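Muramidase (Sodiomyces alcalophilus, PDB 6ZM8) probably cleaves the β-1,4 glycosidic bonds of bacterial peptidoglycan between N-acetylmuramic acid and N-acetylglucosamine, as a lysozyme of glycoside hydrolase family 25. Local coordinates at residues 33-38 against 70-75; 62-67 against 111-116; 66-71 against 117-122; 102-107 against 142-147. One frame throughout, in Å; residues are numbered along the deposited sequence. Where two conformers were deposited one is given.

Contact 1. Residues 33-38 against 70-75; sequences EGTTFK and AAQARY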
loop_
_atom_site.group_PDB
_atom_site.type_symbol
_atom_site.label_atom_id
_atom_site.label_comp_id
_atom_site.label_asym_id
_atom_site.label_seq_id
_atom_site.Cartn_x
_atom_site.Cartn_y
_atom_site.Cartn_z
ATOM N N GLU A 33 -9.591 0.669 7.182
ATOM C CA GLU A 33 -10.485 0.496 6.050
ATOM C C GLU A 33 -11.662 1.445 6.243
ATOM O O GLU A 33 -12.198 1.564 7.363
ATOM C CB GLU A 33 -10.960 -0.961 5.935
ATOM C CG GLU A 33 -12.014 -1.183 4.861
ATOM C CD GLU A 33 -12.313 -2.641 4.596
ATOM O OE1 GLU A 33 -11.482 -3.536 4.980
ATOM O OE2 GLU A 33 -13.391 -2.853 3.981
ATOM N N GLY A 34 -12.051 2.142 5.181
ATOM C CA GLY A 34 -13.124 3.095 5.343
ATOM C C GLY A 34 -12.801 4.151 6.391
ATOM O O GLY A 34 -11.692 4.619 6.485
ATOM N N THR A 35 -13.838 4.520 7.179
ATOM C CA THR A 35 -13.629 5.465 8.290
ATOM C C THR A 35 -13.935 4.809 9.636
ATOM O O THR A 35 -13.980 5.536 10.636
ATOM C CB THR A 35 -14.416 6.749 8.156
ATOM O OG1 THR A 35 -15.806 6.394 8.058
ATOM C CG2 THR A 35 -13.998 7.553 6.956
ATOM N N THR A 36 -14.147 3.500 9.672
ATOM C CA THR A 36 -14.710 2.802 10.904
ATOM C C THR A 36 -13.820 1.613 11.293
ATOM O O THR A 36 -14.021 1.110 12.417
ATOM C CB THR A 36 -16.205 2.372 10.720
ATOM O OG1 THR A 36 -16.131 1.510 9.538
ATOM C CG2 THR A 36 -17.181 3.489 10.303
ATOM N N PHE A 37 -12.931 1.120 10.457
ATOM C CA PHE A 37 -12.212 -0.128 10.731
ATOM C C PHE A 37 -10.743 0.183 11.000
ATOM O O PHE A 37 -10.060 0.733 10.110
ATOM C CB PHE A 37 -12.352 -1.065 9.537
ATOM C CG PHE A 37 -11.653 -2.389 9.729
ATOM C CD1 PHE A 37 -10.300 -2.552 9.505
ATOM C CD2 PHE A 37 -12.393 -3.474 10.142
ATOM C CE1 PHE A 37 -9.727 -3.774 9.703
ATOM C CE2 PHE A 37 -11.816 -4.717 10.283
ATOM C CZ PHE A 37 -10.473 -4.879 10.112
ATOM N N LYS A 38 -10.269 -0.247 12.158
ATOM C CA LYS A 38 -8.853 -0.212 12.506
ATOM C C LYS A 38 -8.462 -1.644 12.819
ATOM O O LYS A 38 -9.071 -2.268 13.733
ATOM C CB LYS A 38 -8.599 0.676 13.725
ATOM C CG LYS A 38 -9.077 2.111 13.581
ATOM C CD LYS A 38 -9.212 2.883 14.900
ATOM C CE LYS A 38 -10.091 4.128 14.862
ATOM N NZ LYS A 38 -11.558 3.845 14.830
ATOM N N ALA A 70 -10.681 12.438 1.267
ATOM C CA ALA A 70 -10.044 13.223 2.337
ATOM C C ALA A 70 -10.354 12.614 3.695
ATOM O O ALA A 70 -9.482 12.525 4.558
ATOM C CB ALA A 70 -10.499 14.672 2.279
ATOM N N ALA A 71 -11.624 12.224 3.925
ATOM C CA ALA A 71 -11.987 11.668 5.229
ATOM C C ALA A 71 -11.205 10.392 5.488
ATOM O O ALA A 71 -10.764 10.120 6.618
ATOM C CB ALA A 71 -13.483 11.402 5.307
ATOM N N GLN A 72 -11.038 9.566 4.454
ATOM C CA GLN A 72 -10.303 8.310 4.640
ATOM C C GLN A 72 -8.797 8.561 4.806
ATOM O O GLN A 72 -8.160 7.840 5.582
ATOM C CB GLN A 72 -10.626 7.340 3.502
ATOM C CG GLN A 72 -12.005 6.734 3.770
ATOM C CD GLN A 72 -12.505 5.742 2.747
ATOM O OE1 GLN A 72 -11.770 4.837 2.315
ATOM N NE2 GLN A 72 -13.762 5.882 2.398
ATOM N N ALA A 73 -8.243 9.565 4.113
ATOM C CA ALA A 73 -6.839 9.881 4.339
ATOM C C ALA A 73 -6.606 10.362 5.769
ATOM O O ALA A 73 -5.602 9.993 6.390
ATOM C CB ALA A 73 -6.381 10.944 3.347
ATOM N N ARG A 74 -7.513 11.190 6.298
ATOM C CA ARG A 74 -7.381 11.642 7.688
ATOM C C ARG A 74 -7.468 10.460 8.640
ATOM O O ARG A 74 -6.702 10.374 9.621
ATOM C CB ARG A 74 -8.475 12.662 8.052
ATOM C CG ARG A 74 -8.265 14.034 7.479
ATOM C CD ARG A 74 -9.290 15.063 7.977
ATOM N NE ARG A 74 -10.588 14.930 7.319
ATOM C CZ ARG A 74 -10.963 15.525 6.137
ATOM N NH1 ARG A 74 -10.028 16.217 5.494
ATOM N NH2 ARG A 74 -12.135 15.308 5.611
ATOM N N TYR A 75 -8.429 9.572 8.433
ATOM C CA TYR A 75 -8.602 8.416 9.322
ATOM C C TYR A 75 -7.353 7.532 9.290
ATOM O O TYR A 75 -6.844 7.102 10.326
ATOM C CB TYR A 75 -9.847 7.644 8.897
ATOM C CG TYR A 75 -10.197 6.505 9.812
ATOM C CD1 TYR A 75 -10.627 6.726 11.093
ATOM C CD2 TYR A 75 -10.127 5.189 9.388
ATOM C CE1 TYR A 75 -11.005 5.679 11.942
ATOM C CE2 TYR A 75 -10.485 4.131 10.207
ATOM C CZ TYR A 75 -10.949 4.378 11.473
ATOM O OH TYR A 75 -11.347 3.320 12.240
#
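Ala71 and Gln72 meet Thr35 first. The Thr35 methyl CG2 lies 3.8 Å from Gln72 CG and also faces the Ala71 side chain, with the Thr35 and Gln72 side chains crossing at about a right angle. Gln72 then runs extended past Gly34; its CG is 3.5 Å from Gly34 O, while its amide is held from outside, OE1 by His60 and NE2 by Ser67 and Gln63. Gly34 and its neighbours form the turn of a β-hairpin: strand 26-33 of the family 25 β/α barrel folds back on 37-38, with Glu33 and Phe37 bonded both ways through their backbones. Tyr75, one helical turn on from Ala71, has its CG anti to the backbone N (chi1 -175°), and its ring lies against this turn. Thr35 O sits over one face of the ring, toward the rim, and Phe37 O meets the edge at CE2. Tyr75 CD2 lies 3.3 Å from Gly34 O, a buried carbonyl with no polar partner in the model. An alanine in place of Tyr75 would probably open a gap against Gly34 and Thr35, where the ring now packs. In one of two deposited Lys38 conformers NZ comes within 2.7 Å of Tyr75 OH, near the ring plane, but CG is crowded at 2.9 Å from the same oxygen, which makes this bond doubtful.

Contact 2. Residues 62-67 against 111-116; sequences AQPAAS and SAMVNW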
loop_
_atom_site.group_PDB
_atom_site.type_symbol
_atom_site.label_atom_id
_atom_site.label_comp_id
_atom_site.label_asym_id
_atom_site.label_seq_id
_atom_site.Cartn_x
_atom_site.Cartn_y
_atom_site.Cartn_z
ATOM N N ALA A 62 -9.353 1.217 0.651
ATOM C CA ALA A 62 -10.269 2.248 0.205
ATOM C C ALA A 62 -11.714 1.726 0.108
ATOM O O ALA A 62 -11.958 0.638 -0.404
ATOM C CB ALA A 62 -9.869 2.725 -1.169
ATOM N N GLN A 63 -12.636 2.604 0.514
ATOM C CA GLN A 63 -14.078 2.370 0.339
ATOM C C GLN A 63 -14.664 3.604 -0.335
ATOM O O GLN A 63 -15.204 4.489 0.346
ATOM C CB GLN A 63 -14.742 2.054 1.685
ATOM C CG GLN A 63 -14.396 0.657 2.175
ATOM C CD GLN A 63 -15.098 -0.462 1.415
ATOM O OE1 GLN A 63 -15.898 -0.203 0.510
ATOM N NE2 GLN A 63 -14.790 -1.701 1.793
ATOM N N PRO A 64 -14.528 3.737 -1.652
ATOM C CA PRO A 64 -14.809 5.029 -2.295
ATOM C C PRO A 64 -16.257 5.481 -2.271
ATOM O O PRO A 64 -16.488 6.681 -2.499
ATOM C CB PRO A 64 -14.302 4.879 -3.729
ATOM C CG PRO A 64 -13.175 3.857 -3.567
ATOM C CD PRO A 64 -13.746 2.864 -2.572
ATOM N N ALA A 65 -17.208 4.578 -2.050
ATOM C CA ALA A 65 -18.606 4.979 -1.966
ATOM C C ALA A 65 -19.013 5.401 -0.552
ATOM O O ALA A 65 -20.092 5.967 -0.414
ATOM C CB ALA A 65 -19.531 3.906 -2.504
ATOM N N ALA A 66 -18.197 5.119 0.442
ATOM C CA ALA A 66 -18.619 5.270 1.849
ATOM C C ALA A 66 -18.392 6.666 2.385
ATOM O O ALA A 66 -19.116 7.107 3.289
ATOM C CB ALA A 66 -17.853 4.294 2.713
ATOM N N SER A 67 -17.408 7.382 1.875
ATOM C CA SER A 67 -17.024 8.690 2.410
ATOM C C SER A 67 -15.985 9.244 1.468
ATOM O O SER A 67 -15.525 8.497 0.575
ATOM C CB SER A 67 -16.498 8.564 3.846
ATOM O OG SER A 67 -15.548 7.500 3.955
ATOM N N SER A 111 -14.251 9.126 -13.832
ATOM C CA SER A 111 -13.762 10.431 -13.438
ATOM C C SER A 111 -14.028 10.711 -11.957
ATOM O O SER A 111 -13.199 11.311 -11.276
ATOM C CB SER A 111 -14.379 11.490 -14.347
ATOM O OG SER A 111 -15.801 11.504 -14.247
ATOM N N ALA A 112 -15.179 10.257 -11.422
ATOM C CA ALA A 112 -15.436 10.421 -10.006
ATOM C C ALA A 112 -14.407 9.617 -9.194
ATOM O O ALA A 112 -13.987 10.049 -8.104
ATOM C CB ALA A 112 -16.840 10.028 -9.614
ATOM N N MET A 113 -14.047 8.442 -9.669
ATOM C CA MET A 113 -13.058 7.627 -8.966
ATOM C C MET A 113 -11.690 8.319 -8.964
ATOM O O MET A 113 -11.000 8.352 -7.946
ATOM C CB MET A 113 -12.978 6.244 -9.617
ATOM C CG MET A 113 -12.044 5.296 -8.866
ATOM S SD MET A 113 -12.542 4.866 -7.205
ATOM C CE MET A 113 -13.850 3.704 -7.582
ATOM N N VAL A 114 -11.290 8.877 -10.121
ATOM C CA VAL A 114 -10.045 9.643 -10.169
ATOM C C VAL A 114 -10.102 10.790 -9.168
ATOM O O VAL A 114 -9.130 11.034 -8.439
ATOM C CB VAL A 114 -9.783 10.131 -11.597
ATOM C CG1 VAL A 114 -8.657 11.164 -11.650
ATOM C CG2 VAL A 114 -9.461 8.962 -12.517
ATOM N N ASN A 115 -11.225 11.517 -9.101
ATOM C CA ASN A 115 -11.316 12.607 -8.150
ATOM C C ASN A 115 -11.210 12.107 -6.701
ATOM O O ASN A 115 -10.616 12.802 -5.860
ATOM C CB ASN A 115 -12.649 13.368 -8.312
ATOM C CG ASN A 115 -12.762 14.137 -9.608
ATOM O OD1 ASN A 115 -11.789 14.303 -10.341
ATOM N ND2 ASN A 115 -13.973 14.602 -9.865
ATOM N N TRP A 116 -11.800 10.969 -6.401
ATOM C CA TRP A 116 -11.749 10.419 -5.055
ATOM C C TRP A 116 -10.301 10.108 -4.666
ATOM O O TRP A 116 -9.830 10.449 -3.586
ATOM C CB TRP A 116 -12.639 9.157 -4.990
ATOM C CG TRP A 116 -12.820 8.621 -3.618
ATOM C CD1 TRP A 116 -13.904 8.862 -2.824
ATOM C CD2 TRP A 116 -11.908 7.823 -2.847
ATOM N NE1 TRP A 116 -13.723 8.255 -1.593
ATOM C CE2 TRP A 116 -12.519 7.628 -1.580
ATOM C CE3 TRP A 116 -10.664 7.231 -3.077
ATOM C CZ2 TRP A 116 -11.905 6.899 -0.563
ATOM C CZ3 TRP A 116 -10.041 6.510 -2.066
ATOM C CH2 TRP A 116 -10.664 6.368 -0.819
#
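Pro64 and Trp116 mark the closest backbone approach, their CA atoms 6.8 Å apart. Residues 64-66 curl with helical angles, Ala66 N bonding to Gln63 O, and Ser67 then straightens, turning its carbonyl toward the regular helix that carries Met113 and Trp116. The indole of Trp116, its CG anti to the backbone N (chi1 -172°), reaches into this curl. Pro64 CA lies over one face in a CH-pi contact, 3.7 Å from the centroid of the five-membered ring. In the ring plane, NE1 donates to Ser67 O at 2.8 Å along an almost straight N-H...O line (174°). The curl belongs to the loop that leaves the C-terminal end of barrel strand 55-61, the end where β/α barrels carry their active sites, and the tryptophan comes from helix 110-128 outside. A phenylalanine in place of Trp116 would probably leave Ser67 O without its N-H donor and Pro64 with less ring beneath it. At the far rim of the indole, CH2 touches Ala62 CB at 3.7 Å. Met113, bent at chi2 and chi3, brings its sulfur against the proline ring, SD lying 3.8 Å from Pro64 CG.

Contact 3. Residues 66-71 against 117-122; sequences ASSGAA and IEDFVT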
loop_
_atom_site.group_PDB
_atom_site.type_symbol
_atom_site.label_atom_id
_atom_site.label_comp_id
_atom_site.label_asym_id
_atom_site.label_seq_id
_atom_site.Cartn_x
_atom_site.Cartn_y
_atom_site.Cartn_z
ATOM N N ALA A 66 -18.197 5.119 0.442
ATOM C CA ALA A 66 -18.619 5.270 1.849
ATOM C C ALA A 66 -18.392 6.666 2.385
ATOM O O ALA A 66 -19.116 7.107 3.289
ATOM C CB ALA A 66 -17.853 4.294 2.713
ATOM N N SER A 67 -17.408 7.382 1.875
ATOM C CA SER A 67 -17.024 8.690 2.410
ATOM C C SER A 67 -15.985 9.244 1.468
ATOM O O SER A 67 -15.525 8.497 0.575
ATOM C CB SER A 67 -16.498 8.564 3.846
ATOM O OG SER A 67 -15.548 7.500 3.955
ATOM N N SER A 68 -15.624 10.506 1.663
ATOM C CA SER A 68 -14.670 11.154 0.781
ATOM C C SER A 68 -13.264 10.538 0.920
ATOM O O SER A 68 -12.894 9.960 1.944
ATOM C CB SER A 68 -14.605 12.636 1.076
ATOM O OG SER A 68 -13.983 12.864 2.317
ATOM N N GLY A 69 -12.469 10.809 -0.127
ATOM C CA GLY A 69 -11.072 10.423 -0.058
ATOM C C GLY A 69 -10.345 11.164 1.072
ATOM O O GLY A 69 -9.486 10.591 1.744
ATOM N N ALA A 70 -10.681 12.438 1.267
ATOM C CA ALA A 70 -10.044 13.223 2.337
ATOM C C ALA A 70 -10.354 12.614 3.695
ATOM O O ALA A 70 -9.482 12.525 4.558
ATOM C CB ALA A 70 -10.499 14.672 2.279
ATOM N N ALA A 71 -11.624 12.224 3.925
ATOM C CA ALA A 71 -11.987 11.668 5.229
ATOM C C ALA A 71 -11.205 10.392 5.488
ATOM O O ALA A 71 -10.764 10.120 6.618
ATOM C CB ALA A 71 -13.483 11.402 5.307
ATOM N N ILE A 117 -9.608 9.426 -5.578
ATOM C CA ILE A 117 -8.190 9.082 -5.344
ATOM C C ILE A 117 -7.374 10.368 -5.179
ATOM O O ILE A 117 -6.529 10.447 -4.290
ATOM C CB ILE A 117 -7.670 8.180 -6.468
ATOM C CG1 ILE A 117 -8.443 6.849 -6.492
ATOM C CG2 ILE A 117 -6.167 7.943 -6.304
ATOM C CD1 ILE A 117 -8.258 6.067 -7.785
ATOM N N GLU A 118 -7.611 11.369 -6.049
ATOM C CA GLU A 118 -6.905 12.642 -5.919
ATOM C C GLU A 118 -7.124 13.248 -4.541
ATOM O O GLU A 118 -6.200 13.784 -3.915
ATOM C CB GLU A 118 -7.370 13.581 -7.026
ATOM C CG GLU A 118 -6.666 14.945 -6.994
ATOM C CD GLU A 118 -5.189 14.852 -7.290
ATOM O OE1 GLU A 118 -4.823 14.429 -8.396
ATOM O OE2 GLU A 118 -4.393 15.090 -6.377
ATOM N N ASP A 119 -8.370 13.209 -4.056
ATOM C CA ASP A 119 -8.667 13.769 -2.746
ATOM C C ASP A 119 -7.895 13.010 -1.650
ATOM O O ASP A 119 -7.326 13.618 -0.733
ATOM C CB ASP A 119 -10.181 13.732 -2.518
ATOM C CG ASP A 119 -10.678 14.593 -1.386
ATOM O OD1 ASP A 119 -10.040 15.580 -1.041
ATOM O OD2 ASP A 119 -11.796 14.255 -0.886
ATOM N N PHE A 120 -7.863 11.687 -1.741
ATOM C CA PHE A 120 -7.089 10.908 -0.764
ATOM C C PHE A 120 -5.603 11.282 -0.822
ATOM O O PHE A 120 -4.972 11.539 0.214
ATOM C CB PHE A 120 -7.290 9.402 -1.018
ATOM C CG PHE A 120 -6.604 8.554 0.026
ATOM C CD1 PHE A 120 -5.233 8.305 -0.021
ATOM C CD2 PHE A 120 -7.341 8.005 1.071
ATOM C CE1 PHE A 120 -4.608 7.558 0.978
ATOM C CE2 PHE A 120 -6.718 7.232 2.055
ATOM C CZ PHE A 120 -5.354 7.021 2.009
ATOM N N VAL A 121 -5.019 11.254 -2.014
ATOM C CA VAL A 121 -3.552 11.401 -2.041
ATOM C C VAL A 121 -3.140 12.852 -1.726
ATOM O O VAL A 121 -2.089 13.057 -1.143
ATOM C CB VAL A 121 -2.927 10.894 -3.359
ATOM C CG1 VAL A 121 -3.378 9.466 -3.670
ATOM C CG2 VAL A 121 -3.217 11.786 -4.537
ATOM N N THR A 122 -3.911 13.859 -2.177
ATOM C CA THR A 122 -3.596 15.234 -1.817
ATOM C C THR A 122 -3.732 15.434 -0.314
ATOM O O THR A 122 -2.890 16.092 0.318
ATOM C CB THR A 122 -4.493 16.189 -2.612
ATOM O OG1 THR A 122 -4.143 16.128 -3.979
ATOM C CG2 THR A 122 -4.366 17.622 -2.153
HETATM O O HOH W 1 -13.361 12.452 -2.281
#
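Asp119 and Gly69 carry most of this contact, with Ala70 and Phe120 beside them. The backbones come very close, Gly69 CA lying 4.1 Å from Phe120 CA, and the missing side chain explains how: a CB built on Gly69 would fall 2.7 Å from Phe120 N, a clash. Asp119 points its carboxylate at the first turn of helix 69-78, CG anti to the backbone N (chi1 -165°). Its OD2 takes a weak bond from Ala70 N, 3.0 Å long with an N-H...O angle of 147°, and packs against Ala70 CB as well. The same oxygen accepts from a water at 2.8 Å, and that water in turn accepts from Gly69 N at 2.9 Å. OD2 thus meets the amides of the helix start twice, weakly and directly at Ala70 and through the water at Gly69, a setting that would be expected to stabilise the negative charge. Gly69 O receives a CA-H...O contact from Phe120 CA at 3.5 Å and lies 3.4 Å from Phe120 CD2. The Phe120 ring goes on to meet His60, Leu94 and Phe76. Ser68 is the N-cap, its OG accepting from Ala71 N. What results is a glycine-mediated close approach of two neighbouring helices, 69-78 and 110-128, in the outer layer of a β/α barrel, with the start of the first capped by its own Ser68 and the Ala70 amide weakly bonded to an aspartate of the second.

Contact 4. Residues 102-107 against 142-147; sequences GATCYG and TQCTGN
The Cys105-Cys144 disulfide staples the loop that follows barrel strand 93-95 to the last turn of helix 138-145, joining two successive β/α units of the barrel. Its SG atoms are 2.0 Å apart, and the CB-SG-SG-CB torsion of -82° gives the bridge a left-handed twist near the relaxed value. Both sulfurs stand anti to their own carbonyl carbon, beside the backbone N, and the CA atoms are 5.2 Å apart. On the loop side, Cys105 is the third residue of a type I turn from Ala103 to Tyr106, closed by Tyr106 N bonding to Ala103 O at 2.9 Å. On the helix side, the regular backbone ends just beyond Cys144, where Gly146 turns to positive phi. Around the bridge, Cys105 SG rests 3.8 Å from Gln143 O, which also accepts from Gln110 NE2, while Thr104 O lies near Cys144 SG and takes a bond from Trp140 NE1. Next to the disulfide, the side chains of Thr104 and Gln143 cross at about a right angle. A water link between these two is doubtful, being weak at Gln143 OE1 and dependent on one of two conformers there, but the water itself lies 2.8 Å from Thr104 OG1.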
loop_
_atom_site.group_PDB
_atom_site.type_symbol
_atom_site.label_atom_id
_atom_site.label_comp_id
_atom_site.label_asym_id
_atom_site.label_seq_id
_atom_site.Cartn_x
_atom_site.Cartn_y
_atom_site.Cartn_z
ATOM N N GLY A 102 -19.625 -5.892 -3.479
ATOM C CA GLY A 102 -20.505 -5.458 -4.538
ATOM C C GLY A 102 -19.760 -5.158 -5.805
ATOM O O GLY A 102 -18.661 -5.636 -6.033
ATOM N N ALA A 103 -20.364 -4.337 -6.624
ATOM C CA ALA A 103 -19.824 -4.037 -7.965
ATOM C C ALA A 103 -18.430 -3.410 -7.867
ATOM O O ALA A 103 -18.195 -2.517 -7.083
ATOM C CB ALA A 103 -20.640 -3.134 -8.697
ATOM N N THR A 104 -17.568 -3.883 -8.756
ATOM C CA THR A 104 -16.140 -3.678 -8.642
ATOM C C THR A 104 -15.708 -2.206 -8.525
ATOM O O THR A 104 -14.787 -1.943 -7.778
ATOM C CB THR A 104 -15.408 -4.432 -9.756
ATOM O OG1 THR A 104 -14.001 -4.329 -9.508
ATOM C CG2 THR A 104 -15.710 -3.972 -11.126
ATOM N N CYS A 105 -16.357 -1.308 -9.254
ATOM C CA CYS A 105 -15.993 0.123 -9.248
ATOM C C CYS A 105 -16.807 0.951 -8.236
ATOM O O CYS A 105 -16.734 2.177 -8.263
ATOM C CB CYS A 105 -16.073 0.743 -10.625
ATOM S SG CYS A 105 -15.056 -0.086 -11.898
ATOM N N TYR A 106 -17.541 0.269 -7.339
ATOM C CA TYR A 106 -18.195 0.906 -6.184
ATOM C C TYR A 106 -19.341 1.846 -6.604
ATOM O O TYR A 106 -19.796 2.632 -5.784
ATOM C CB TYR A 106 -17.216 1.663 -5.272
ATOM C CG TYR A 106 -16.117 0.809 -4.689
ATOM C CD1 TYR A 106 -14.926 0.594 -5.390
ATOM C CD2 TYR A 106 -16.220 0.249 -3.426
ATOM C CE1 TYR A 106 -13.878 -0.149 -4.850
ATOM C CE2 TYR A 106 -15.190 -0.490 -2.865
ATOM C CZ TYR A 106 -14.014 -0.700 -3.581
ATOM O OH TYR A 106 -13.035 -1.445 -2.991
ATOM N N GLY A 107 -19.790 1.766 -7.851
ATOM C CA GLY A 107 -20.832 2.664 -8.343
ATOM C C GLY A 107 -20.328 4.030 -8.774
ATOM O O GLY A 107 -21.157 4.855 -9.173
ATOM N N THR A 142 -7.801 -0.039 -14.972
ATOM C CA THR A 142 -8.339 0.254 -16.307
ATOM C C THR A 142 -9.861 0.433 -16.250
ATOM O O THR A 142 -10.397 1.423 -16.754
ATOM C CB THR A 142 -7.908 -0.851 -17.283
ATOM O OG1 THR A 142 -6.481 -0.863 -17.387
ATOM C CG2 THR A 142 -8.497 -0.659 -18.648
ATOM N N GLN A 143 -10.544 -0.519 -15.648
ATOM C CA GLN A 143 -12.006 -0.425 -15.661
ATOM C C GLN A 143 -12.529 0.729 -14.827
ATOM O O GLN A 143 -13.566 1.332 -15.147
ATOM C CB GLN A 143 -12.550 -1.711 -15.077
ATOM C CG GLN A 143 -12.262 -2.867 -15.969
ATOM C CD GLN A 143 -12.852 -4.148 -15.469
ATOM O OE1 GLN A 143 -13.891 -4.228 -14.867
ATOM N NE2 GLN A 143 -12.386 -5.299 -15.957
ATOM N N CYS A 144 -11.899 0.966 -13.683
ATOM C CA CYS A 144 -12.515 1.860 -12.696
ATOM C C CYS A 144 -11.975 3.291 -12.726
ATOM O O CYS A 144 -12.644 4.180 -12.190
ATOM C CB CYS A 144 -12.394 1.308 -11.285
ATOM S SG CYS A 144 -13.227 -0.299 -11.060
ATOM N N THR A 145 -10.819 3.526 -13.361
ATOM C CA THR A 145 -10.299 4.897 -13.496
ATOM C C THR A 145 -10.184 5.308 -14.956
ATOM O O THR A 145 -9.749 6.431 -15.213
ATOM C CB THR A 145 -8.925 5.121 -12.814
ATOM O OG1 THR A 145 -7.867 4.574 -13.611
ATOM C CG2 THR A 145 -8.881 4.602 -11.398
ATOM N N GLY A 146 -10.535 4.432 -15.898
ATOM C CA GLY A 146 -10.237 4.722 -17.301
ATOM C C GLY A 146 -8.755 4.642 -17.596
ATOM O O GLY A 146 -8.271 5.266 -18.548
ATOM N N ASN A 147 -8.017 3.879 -16.788
ATOM C CA ASN A 147 -6.564 3.759 -16.928
ATOM C C ASN A 147 -5.903 5.137 -16.818
ATOM O O ASN A 147 -5.144 5.560 -17.711
ATOM C CB ASN A 147 -6.152 2.985 -18.178
ATOM C CG ASN A 147 -4.819 2.264 -17.997
ATOM O OD1 ASN A 147 -4.226 2.287 -16.923
ATOM N ND2 ASN A 147 -4.375 1.620 -19.048
HETATM O O HOH W 2 -12.562 -3.538 -11.827
#

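In the fold
From the N terminus, contact 1 closes first, joining the hairpin after strand 26-33 to helix 69-78 and closing a loop that holds helix 42-51 and strand 55-61. Contact 2 opens inside that loop, at 62-67, and closes on helix 110-128, so the two cross; Gln63 and Gln72 bond where they meet. Contact 3 starts on the overlapping residues 66-71, shares Ala70 and Ala71 with contact 1, and closes just further along the same long helix, its centre 7 Å from that of contact 2. Contact 4 opens after contact 1 has closed and crosses both 2 and 3, bringing in helix 138-145, where Met113 and Ile117 touch its residues. Together they join consecutive β/α units of the barrel, from strand 26-33 to helix 138-145.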